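Local coordinates for ESAT-6/WXG100 secretion system protein (Streptococcus gallolyticus, PDB 7JQE), which is EsaA, a membrane subunit of the bacterial type VIIb secretion system, which exports protein toxins, and contributes its extracellular region, at the interface of chains A and B. Numbering follows the deposited sequence. Chains: chain A/B, ESAT-6/WXG100 secretion system protein.

The interface of chains A and B. Residues chain A 273-276, 379; chain B 381-384.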
# COMPACT_ATOMS: atom_id res chain seq x y z
N VAL A 273 -56.41 -17.57 41.17
CA VAL A 273 -57.75 -17.45 40.62
C VAL A 273 -58.76 -17.53 41.76
O VAL A 273 -58.52 -18.16 42.79
CB VAL A 273 -58.03 -18.55 39.57
CG1 VAL A 273 -57.79 -19.93 40.17
CG2 VAL A 273 -59.45 -18.44 39.03
N ASP A 274 -59.91 -16.87 41.57
CA ASP A 274 -60.98 -16.85 42.55
C ASP A 274 -62.08 -17.81 42.10
O ASP A 274 -62.82 -17.51 41.16
CB ASP A 274 -61.53 -15.44 42.75
CG ASP A 274 -60.47 -14.45 43.20
OD1 ASP A 274 -60.41 -13.33 42.63
OD2 ASP A 274 -59.68 -14.79 44.10
N VAL A 275 -62.17 -18.96 42.76
CA VAL A 275 -63.17 -19.96 42.43
C VAL A 275 -64.31 -19.87 43.44
O VAL A 275 -64.16 -19.35 44.56
CB VAL A 275 -62.58 -21.38 42.39
CG1 VAL A 275 -61.51 -21.48 41.32
CG2 VAL A 275 -62.03 -21.76 43.75
N ALA A 276 -65.48 -20.38 43.05
CA ALA A 276 -66.66 -20.38 43.89
C ALA A 276 -67.55 -21.55 43.49
O ALA A 276 -67.66 -21.84 42.29
CB ALA A 276 -67.44 -19.07 43.78
N ILE A 379 -63.77 -25.29 35.99
CA ILE A 379 -64.51 -25.00 37.22
C ILE A 379 -65.93 -25.45 36.96
O ILE A 379 -66.70 -24.76 36.29
CB ILE A 379 -64.46 -23.52 37.61
CG1 ILE A 379 -63.01 -23.04 37.71
CG2 ILE A 379 -65.22 -23.29 38.91
CD1 ILE A 379 -62.87 -21.55 37.97
N ASP B 381 -69.45 -15.67 40.40
CA ASP B 381 -68.48 -15.29 41.42
C ASP B 381 -67.06 -15.75 41.08
O ASP B 381 -66.15 -15.50 41.88
CB ASP B 381 -68.89 -15.85 42.78
CG ASP B 381 -70.05 -15.08 43.40
OD1 ASP B 381 -70.14 -13.86 43.18
OD2 ASP B 381 -70.86 -15.71 44.11
N ASN B 382 -66.86 -16.40 39.94
CA ASN B 382 -65.54 -16.84 39.51
C ASN B 382 -64.85 -15.73 38.73
O ASN B 382 -65.45 -15.13 37.83
CB ASN B 382 -65.65 -18.10 38.65
CG ASN B 382 -65.93 -19.35 39.46
OD1 ASN B 382 -65.47 -19.48 40.59
ND2 ASN B 382 -66.68 -20.27 38.88
N ARG B 383 -63.59 -15.45 39.07
CA ARG B 383 -62.77 -14.46 38.38
C ARG B 383 -61.48 -15.12 37.93
O ARG B 383 -60.63 -15.47 38.75
CB ARG B 383 -62.47 -13.26 39.28
CG ARG B 383 -61.53 -12.24 38.62
CD ARG B 383 -60.66 -11.52 39.65
NE ARG B 383 -59.78 -12.45 40.36
CZ ARG B 383 -58.53 -12.71 40.02
NH1 ARG B 383 -57.98 -12.10 38.97
NH2 ARG B 383 -57.81 -13.57 40.72
N ILE B 384 -61.32 -15.29 36.62
CA ILE B 384 -60.17 -16.00 36.06
C ILE B 384 -59.29 -14.97 35.35
O ILE B 384 -59.71 -14.40 34.34
CB ILE B 384 -60.60 -17.11 35.11
CG1 ILE B 384 -61.67 -17.98 35.79
CG2 ILE B 384 -59.40 -17.94 34.68
CD1 ILE B 384 -61.64 -19.44 35.37
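Carboxylate oxygen OD1 of A:Asp274 forms a salt bridge with B:Arg383, whose guanidinium NE donates a hydrogen bond to OD1 at 2.5 Å. NE points at OD1 within the guanidinium plane, yet it comes from above the carboxylate plane, and the two planes stand 61° apart. This is therefore no flat two-pronged pairing: NH2 adds a weak bond to the same OD1. B:Arg383 suits the place because its long chain, with CG anti to the backbone N (chi1 176°) and bends at chi2 and chi3, can fold its head back onto an acid on the facing strand. The charged pair flanks a backbone pairing of the same two residues, an antiparallel bridge between strand 268-275 of chain A and strand 382-392 of chain B. Here A:Asp274 N donates to B:Arg383 O at 3.2 Å, and B:Arg383 N to A:Asp274 O at 3.0 Å.

Beyond the bridge, the side-chain carbonyl OD1 of B:Asn382 accepts a hydrogen bond from A:Ala276 N at 2.6 Å, apparently in place of a main-chain acceptor, in the carbonyl plane but bent to 116° at the hydrogen. The small methyl of A:Ala276 can pack close to B:Asp381 CB. On the strand face opposite the salt bridge, branched aliphatic side chains supply apolar contact, and A:Val273 CG2 lies against B:Ile384. Repeated by two-fold symmetry, the patch pairs the strand edges in the deposited dimer, an arrangement that may reflect how the extracellular region assembles. A:Ile379 and B:Ile384 meet tip to tip, their CD1 methyls 3.6 Å apart.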